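Long-range contacts in putative isochorismatase (Burkholderia xenovorans, PDB 3OQP), which is probably a hydrolase of the isochorismatase family, related to nicotinamidases, although its natural substrate is not established: residues Val52-Phe57 against Val87-Pro92; Leu91-Thr96 against Ile127-His132. All blocks are in the same frame, centred on the assembly; numbering follows the deposited sequence.

Contact 1: Val52-Phe57 against Val87-Pro92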
ATOM      1  N   VAL A  52      -0.041  11.692  18.177  1.00  9.83           N
ATOM      2  CA  VAL A  52      -0.868  10.485  18.390  1.00 10.15           C
ATOM      3  C   VAL A  52       0.032   9.275  18.393  1.00  9.52           C
ATOM      4  O   VAL A  52       0.813   9.103  17.428  1.00 10.92           O
ATOM      5  CB  VAL A  52      -1.883  10.306  17.231  1.00 11.58           C
ATOM      6  CG1 VAL A  52      -2.720   9.022  17.436  1.00 14.29           C
ATOM      7  CG2 VAL A  52      -2.741  11.558  17.048  1.00 13.89           C
ATOM      8  N   ILE A  53       0.040   8.494  19.458  1.00  9.72           N
ATOM      9  CA  ILE A  53       0.800   7.276  19.555  1.00  9.95           C
ATOM     10  C   ILE A  53      -0.103   6.083  19.234  1.00  9.45           C
ATOM     11  O   ILE A  53      -1.203   5.960  19.752  1.00 10.75           O
ATOM     12  CB  ILE A  53       1.348   7.118  20.999  1.00 12.15           C
ATOM     13  CG1 ILE A  53       2.247   8.284  21.381  1.00 13.91           C
ATOM     14  CG2 ILE A  53       2.045   5.766  21.226  1.00 13.94           C
ATOM     15  CD1 ILE A  53       3.359   8.564  20.463  1.00 14.14           C
ATOM     16  N   VAL A  54       0.414   5.163  18.424  1.00  9.48           N
ATOM     17  CA  VAL A  54      -0.269   3.924  18.035  1.00  9.90           C
ATOM     18  C   VAL A  54       0.572   2.769  18.582  1.00  9.34           C
ATOM     19  O   VAL A  54       1.804   2.770  18.365  1.00 10.44           O
ATOM     20  CB  VAL A  54      -0.419   3.808  16.532  1.00 10.27           C
ATOM     21  CG1 VAL A  54      -1.160   2.512  16.159  1.00 11.15           C
ATOM     22  CG2 VAL A  54      -1.106   5.088  15.962  1.00 10.92           C
ATOM     23  N   GLN A  55      -0.081   1.787  19.207  1.00  9.90           N
ATOM     24  CA  GLN A  55       0.575   0.594  19.709  1.00 10.71           C
ATOM     25  C   GLN A  55      -0.155  -0.619  19.139  1.00  9.89           C
ATOM     26  O   GLN A  55      -1.390  -0.732  19.291  1.00 11.93           O
ATOM     27  CB  GLN A  55       0.570   0.620  21.241  1.00 11.23           C
ATOM     28  CG  GLN A  55       1.354  -0.501  21.896  1.00 12.60           C
ATOM     29  CD  GLN A  55       1.449  -0.357  23.424  1.00 12.88           C
ATOM     30  OE1 GLN A  55       0.715   0.413  24.042  1.00 15.38           O
ATOM     31  NE2 GLN A  55       2.449  -0.997  23.999  1.00 14.92           N
ATOM     32  N   ASN A  56       0.603  -1.565  18.603  1.00 10.57           N
ATOM     33  CA  ASN A  56       0.083  -2.738  17.932  1.00 10.55           C
ATOM     34  C   ASN A  56       0.204  -3.949  18.877  1.00 11.46           C
ATOM     35  O   ASN A  56       1.306  -4.214  19.371  1.00 12.93           O
ATOM     36  CB  ASN A  56       0.860  -2.997  16.642  1.00 11.67           C
ATOM     37  CG  ASN A  56       0.348  -4.167  15.863  1.00 14.54           C
ATOM     38  OD1 ASN A  56      -0.587  -4.000  15.079  1.00 15.65           O
ATOM     39  ND2 ASN A  56       0.932  -5.384  16.082  1.00 16.43           N
ATOM     40  N   PHE A  57      -0.896  -4.667  19.115  1.00 13.87           N
ATOM     41  CA  PHE A  57      -0.818  -5.877  19.885  1.00 14.15           C
ATOM     42  C   PHE A  57      -1.309  -7.094  19.127  1.00 15.32           C
ATOM     43  O   PHE A  57      -2.279  -7.037  18.382  1.00 16.10           O
ATOM     44  CB  PHE A  57      -1.704  -5.734  21.118  1.00 14.69           C
ATOM     45  CG  PHE A  57      -1.171  -4.788  22.144  1.00 14.59           C
ATOM     46  CD1 PHE A  57      -0.034  -5.100  22.890  1.00 17.19           C
ATOM     47  CD2 PHE A  57      -1.864  -3.639  22.456  1.00 19.42           C
ATOM     48  CE1 PHE A  57       0.423  -4.241  23.875  1.00 17.67           C
ATOM     49  CE2 PHE A  57      -1.398  -2.774  23.460  1.00 19.53           C
ATOM     50  CZ  PHE A  57      -0.261  -3.087  24.144  1.00 16.86           C
ATOM     51  N   VAL A  87      -3.912   5.217  20.512  1.00 10.42           N
ATOM     52  CA  VAL A  87      -4.731   4.276  19.754  1.00 10.43           C
ATOM     53  C   VAL A  87      -4.038   2.908  19.799  1.00 11.43           C
ATOM     54  O   VAL A  87      -2.857   2.836  19.445  1.00 11.45           O
ATOM     55  CB  VAL A  87      -4.881   4.666  18.287  1.00 11.77           C
ATOM     56  CG1 VAL A  87      -5.665   3.582  17.536  1.00 11.95           C
ATOM     57  CG2 VAL A  87      -5.582   6.026  18.165  1.00 13.19           C
ATOM     58  N   GLU A  88      -4.721   1.872  20.324  0.50 11.72           N
ATOM     59  CA  GLU A  88      -4.227   0.509  20.146  0.50 11.76           C
ATOM     60  C   GLU A  88      -4.880  -0.131  18.925  0.50 11.78           C
ATOM     61  O   GLU A  88      -6.036   0.095  18.641  0.50 12.59           O
ATOM     62  CB  GLU A  88      -4.435  -0.380  21.388  0.50 11.72           C
ATOM     63  CG  GLU A  88      -5.893  -0.832  21.581  0.50 13.02           C
ATOM     64  CD  GLU A  88      -6.032  -1.900  22.637  0.50 16.74           C
ATOM     65  OE1 GLU A  88      -5.639  -1.646  23.787  0.50 21.43           O
ATOM     66  OE2 GLU A  88      -6.514  -2.997  22.298  0.50 24.04           O
ATOM     67  N   LYS A  89      -4.118  -0.948  18.201  1.00 11.69           N
ATOM     68  CA  LYS A  89      -4.603  -1.655  17.012  1.00 12.14           C
ATOM     69  C   LYS A  89      -4.052  -3.091  16.984  1.00 12.38           C
ATOM     70  O   LYS A  89      -3.069  -3.402  17.658  1.00 12.72           O
ATOM     71  CB  LYS A  89      -4.254  -0.918  15.706  1.00 11.82           C
ATOM     72  CG  LYS A  89      -2.771  -0.918  15.405  1.00 11.47           C
ATOM     73  CD  LYS A  89      -2.461  -0.117  14.144  1.00 11.03           C
ATOM     74  CE  LYS A  89      -1.024  -0.235  13.740  1.00 13.35           C
ATOM     75  NZ  LYS A  89      -0.645  -1.584  13.269  1.00 13.39           N
ATOM     76  N   SER A  90      -4.710  -3.914  16.174  0.70 12.10           N
ATOM     77  CA  SER A  90      -4.360  -5.297  15.887  0.70 13.41           C
ATOM     78  C   SER A  90      -4.453  -5.610  14.384  0.70 13.81           C
ATOM     79  O   SER A  90      -4.574  -6.774  13.992  0.70 15.18           O
ATOM     80  CB  SER A  90      -5.300  -6.212  16.682  0.70 14.23           C
ATOM     81  OG  SER A  90      -4.983  -6.121  18.033  0.70 15.36           O
ATOM     82  N   LEU A  91      -4.543  -4.564  13.565  1.00 13.73           N
ATOM     83  CA  LEU A  91      -4.513  -4.634  12.126  1.00 12.14           C
ATOM     84  C   LEU A  91      -3.462  -3.634  11.645  1.00 10.85           C
ATOM     85  O   LEU A  91      -3.095  -2.760  12.404  1.00 11.33           O
ATOM     86  CB  LEU A  91      -5.876  -4.194  11.514  1.00 13.04           C
ATOM     87  CG  LEU A  91      -7.048  -5.115  11.787  1.00 13.61           C
ATOM     88  CD1 LEU A  91      -8.330  -4.439  11.352  1.00 15.89           C
ATOM     89  CD2 LEU A  91      -6.818  -6.436  11.060  1.00 14.45           C
ATOM     90  N   PRO A  92      -3.007  -3.749  10.384  1.00 11.05           N
ATOM     91  CA  PRO A  92      -2.034  -2.782   9.890  1.00 11.63           C
ATOM     92  C   PRO A  92      -2.462  -1.320   9.982  1.00 10.25           C
ATOM     93  O   PRO A  92      -1.727  -0.490  10.535  1.00 10.35           O
ATOM     94  CB  PRO A  92      -1.770  -3.255   8.445  1.00 12.39           C
ATOM     95  CG  PRO A  92      -2.077  -4.751   8.544  1.00 10.81           C
ATOM     96  CD  PRO A  92      -3.232  -4.872   9.458  1.00  9.21           C
TER
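The side chain of K89 runs along the sheet face that carries V54 and N56, near the end of strand 51-56, and governs this contact. Its CG takes the crowded position between the backbone N and the carbonyl carbon (chi1 68°); from there the chain runs extended to CE and bends at chi4. On the way it crosses V54 at about a right angle, so that V54 CG1, set anti to its own backbone N, packs against K89 CD at 3.6 Å. The ammonium group then meets N56, whose CG is likewise anti to the backbone N, and K89 NZ donates to N56 OD1 at 3.0 Å, though the position of this oxygen is less certain. The same nitrogen binds two carbonyls of the turn after its strand, L91 O at 2.9 Å and P92 O at 3.1 Å, from above both carbonyl planes. It also forms a salt bridge with D13 and a hydrogen bond to the modified cysteine, CSD, at position 122; this dense set of oxygens would favour the charged lysine. V87 shares this face; Q55 and E88 point to the other, where CD2 of the F57 ring lies 4.3 Å from E88 CB, which sits at the ring edge. Backbone bonds alternate between the strands, from V87 N to I53 O through to F57 N on K89 O at 2.9 Å. Past the last of these, S90 OG donates to F57 O at 2.9 Å in the carbonyl plane. Strands 51-56 and 85-89 are parallel neighbours of a beta-alpha-beta unit in the Rossmann-like isochorismatase fold; D13, K89 and position 122, gathered at the strand ends, match the family's Asp-Lys-Cys catalytic triad and probably form it here.

Contact 2: Leu91-Thr96 against Ile127-His132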
ATOM      1  N   LEU A  91      -4.543  -4.564  13.565  1.00 13.73           N
ATOM      2  CA  LEU A  91      -4.513  -4.634  12.126  1.00 12.14           C
ATOM      3  C   LEU A  91      -3.462  -3.634  11.645  1.00 10.85           C
ATOM      4  O   LEU A  91      -3.095  -2.760  12.404  1.00 11.33           O
ATOM      5  CB  LEU A  91      -5.876  -4.194  11.514  1.00 13.04           C
ATOM      6  CG  LEU A  91      -7.048  -5.115  11.787  1.00 13.61           C
ATOM      7  CD1 LEU A  91      -8.330  -4.439  11.352  1.00 15.89           C
ATOM      8  CD2 LEU A  91      -6.818  -6.436  11.060  1.00 14.45           C
ATOM      9  N   PRO A  92      -3.007  -3.749  10.384  1.00 11.05           N
ATOM     10  CA  PRO A  92      -2.034  -2.782   9.890  1.00 11.63           C
ATOM     11  C   PRO A  92      -2.462  -1.320   9.982  1.00 10.25           C
ATOM     12  O   PRO A  92      -1.727  -0.490  10.535  1.00 10.35           O
ATOM     13  CB  PRO A  92      -1.770  -3.255   8.445  1.00 12.39           C
ATOM     14  CG  PRO A  92      -2.077  -4.751   8.544  1.00 10.81           C
ATOM     15  CD  PRO A  92      -3.232  -4.872   9.458  1.00  9.21           C
ATOM     16  N   SER A  93      -3.697  -1.031   9.582  1.00  9.45           N
ATOM     17  CA  SER A  93      -4.158   0.346   9.590  1.00  9.49           C
ATOM     18  C   SER A  93      -4.601   0.803  11.002  1.00  9.70           C
ATOM     19  O   SER A  93      -5.331   0.119  11.712  1.00 11.33           O
ATOM     20  CB  SER A  93      -5.362   0.517   8.694  1.00 10.48           C
ATOM     21  OG  SER A  93      -5.896   1.836   8.853  1.00 12.35           O
ATOM     22  N   ALA A  94      -4.143   1.988  11.401  1.00 10.06           N
ATOM     23  CA  ALA A  94      -4.490   2.633  12.650  1.00 10.49           C
ATOM     24  C   ALA A  94      -5.908   3.208  12.619  1.00  9.86           C
ATOM     25  O   ALA A  94      -6.432   3.558  13.678  1.00 11.17           O
ATOM     26  CB  ALA A  94      -3.505   3.735  12.975  1.00 10.80           C
ATOM     27  N   PHE A  95      -6.579   3.200  11.467  1.00  9.63           N
ATOM     28  CA  PHE A  95      -7.952   3.696  11.386  1.00 10.23           C
ATOM     29  C   PHE A  95      -9.033   2.670  11.627  1.00 11.11           C
ATOM     30  O   PHE A  95     -10.059   3.025  12.172  1.00 10.89           O
ATOM     31  CB  PHE A  95      -8.188   4.293   9.986  1.00 10.51           C
ATOM     32  CG  PHE A  95      -7.552   5.656   9.747  1.00 10.38           C
ATOM     33  CD1 PHE A  95      -8.187   6.799  10.179  1.00 11.66           C
ATOM     34  CD2 PHE A  95      -6.341   5.780   9.125  1.00 10.29           C
ATOM     35  CE1 PHE A  95      -7.645   8.050   9.972  1.00 12.59           C
ATOM     36  CE2 PHE A  95      -5.757   7.047   8.907  1.00 11.36           C
ATOM     37  CZ  PHE A  95      -6.405   8.165   9.304  1.00 12.24           C
ATOM     38  N   THR A  96      -8.839   1.467  11.131  1.00 11.49           N
ATOM     39  CA  THR A  96      -9.951   0.505  11.100  1.00 11.87           C
ATOM     40  C   THR A  96     -10.501   0.138  12.452  1.00 12.83           C
ATOM     41  O   THR A  96      -9.836  -0.439  13.262  1.00 13.18           O
ATOM     42  CB  THR A  96      -9.581  -0.777  10.350  1.00 12.28           C
ATOM     43  OG1 THR A  96      -9.052  -0.414   9.071  1.00 13.18           O
ATOM     44  CG2 THR A  96     -10.741  -1.784  10.224  1.00 14.92           C
ATOM     45  N   ILE A 127      -1.779   5.202   5.700  1.00  8.76           N
ATOM     46  CA  ILE A 127      -1.784   6.229   4.673  1.00  8.92           C
ATOM     47  C   ILE A 127      -2.867   5.977   3.615  1.00  8.95           C
ATOM     48  O   ILE A 127      -3.568   6.914   3.207  1.00  9.69           O
ATOM     49  CB  ILE A 127      -0.404   6.285   4.009  1.00  8.66           C
ATOM     50  CG1 ILE A 127       0.585   6.833   5.057  1.00  9.68           C
ATOM     51  CG2 ILE A 127      -0.427   7.117   2.724  1.00 10.48           C
ATOM     52  CD1 ILE A 127       2.070   6.735   4.592  1.00 11.58           C
ATOM     53  N   ASN A 128      -3.047   4.728   3.184  1.00 10.41           N
ATOM     54  CA  ASN A 128      -4.035   4.401   2.164  1.00 10.67           C
ATOM     55  C   ASN A 128      -5.425   4.799   2.640  1.00 11.91           C
ATOM     56  O   ASN A 128      -6.188   5.441   1.897  1.00 12.22           O
ATOM     57  CB  ASN A 128      -4.038   2.892   1.844  1.00 13.54           C
ATOM     58  CG  ASN A 128      -5.068   2.528   0.755  1.00 17.00           C
ATOM     59  OD1 ASN A 128      -4.952   3.082  -0.288  1.00 14.26           O
ATOM     60  ND2 ASN A 128      -6.082   1.630   1.017  1.00 20.48           N
ATOM     61  N   HIS A 129      -5.746   4.488   3.896  1.00 11.55           N
ATOM     62  CA  HIS A 129      -7.027   4.868   4.461  1.00 11.83           C
ATOM     63  C   HIS A 129      -7.141   6.392   4.517  1.00 11.44           C
ATOM     64  O   HIS A 129      -8.171   6.969   4.150  1.00 11.40           O
ATOM     65  CB  HIS A 129      -7.223   4.234   5.836  1.00 12.13           C
ATOM     66  CG  HIS A 129      -7.741   2.837   5.777  1.00 12.65           C
ATOM     67  ND1 HIS A 129      -7.366   1.867   6.685  1.00 12.28           N
ATOM     68  CD2 HIS A 129      -8.691   2.274   4.994  1.00 16.39           C
ATOM     69  CE1 HIS A 129      -8.020   0.754   6.414  1.00 12.12           C
ATOM     70  NE2 HIS A 129      -8.842   0.970   5.409  1.00 15.83           N
ATOM     71  N   ALA A 130      -6.108   7.043   5.039  1.00 10.67           N
ATOM     72  CA  ALA A 130      -6.139   8.508   5.145  1.00 10.60           C
ATOM     73  C   ALA A 130      -6.402   9.212   3.830  1.00  9.59           C
ATOM     74  O   ALA A 130      -7.276  10.087   3.754  1.00 11.50           O
ATOM     75  CB  ALA A 130      -4.829   9.058   5.776  1.00 11.24           C
ATOM     76  N   VAL A 131      -5.648   8.817   2.802  1.00  9.79           N
ATOM     77  CA  VAL A 131      -5.797   9.444   1.472  1.00 11.23           C
ATOM     78  C   VAL A 131      -7.232   9.277   0.942  1.00 12.16           C
ATOM     79  O   VAL A 131      -7.823  10.218   0.430  1.00 12.54           O
ATOM     80  CB  VAL A 131      -4.763   8.866   0.449  1.00 11.94           C
ATOM     81  CG1 VAL A 131      -5.120   9.285  -1.016  1.00 14.82           C
ATOM     82  CG2 VAL A 131      -3.371   9.261   0.903  1.00 12.79           C
ATOM     83  N   HIS A 132      -7.770   8.070   1.048  1.00 11.40           N
ATOM     84  CA  HIS A 132      -9.094   7.811   0.480  1.00 11.28           C
ATOM     85  C   HIS A 132     -10.215   8.383   1.342  1.00 12.83           C
ATOM     86  O   HIS A 132     -11.367   8.447   0.876  1.00 16.23           O
ATOM     87  CB  HIS A 132      -9.278   6.311   0.237  1.00 11.78           C
ATOM     88  CG  HIS A 132      -8.487   5.807  -0.905  1.00 12.45           C
ATOM     89  ND1 HIS A 132      -7.200   5.334  -0.773  1.00 11.64           N
ATOM     90  CD2 HIS A 132      -8.806   5.706  -2.214  1.00 13.41           C
ATOM     91  CE1 HIS A 132      -6.765   4.986  -1.964  1.00 10.49           C
ATOM     92  NE2 HIS A 132      -7.725   5.179  -2.848  1.00 12.18           N
TER
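A very short hydrogen bond, 2.6 Å between S93 OG and H129 ND1, ties the loop after strand 85-89 to helix 124-132 of the isochorismatase fold. The proton may sit on either partner. The serine hydroxyl is also the acceptor of an ST turn: F95 N gives its hydrogen to S93 OG at 3.0 Å with an N-H...O angle of 159°. With OG anti to its own backbone N (chi1 173°), S93 brings the hydroxyl to the edge of the imidazole, near the ring plane, and S93 CB lies in that plane. H129 leaves the helix toward the loop with CG anti to its carbonyl carbon, and ND1 faces the serine. CE1, the next ring atom, comes within 3.1 Å of T96 OG1. F95 and H129 run antiparallel alongside one another. The phenyl ring goes by the base of the histidine, F95 CD2 lying 3.7 Å from H129 CB, and reaches one residue further along the helix, where F95 CE2 meets the methyl of A130. Beyond these two segments F95 packs on L100, A101 and L104 of helix 100-105 and on L112 of strand 111-115, so the aromatic side chain joins the loop to two other elements of the core. The polar side of the contact belongs to the dimer: the H129 ring packs edge-to-face with H132 of the second subunit, whose NE2 is hydrogen-bonded to S93 N. The H132 of this chain makes the reciprocal contacts, and its ring is held in orientation from within its own helix, where H132 ND1 donates to N128 O at 2.9 Å, with the oxygen almost exactly in the imidazole plane.

Overall arrangement
Contact 1 pairs the strand at one edge of this chain's parallel sheet with its neighbour, whereas contact 2 brings the loop that follows the same strand against helix 124-132. L91 and P92 belong to both, and A94 packs on V54, V87 and K89, so the two sites adjoin. Each is partly buried. In contact 1 regular backbone bonding is combined with a lysine charge surrounded by oxygens, close to the modified residue at position 122; contact 2 relies on side chains, a short serine-histidine bond beside an apolar phenylalanine. The second subunit touches contact 1 through L91 and P92 alone, but is far more involved in contact 2.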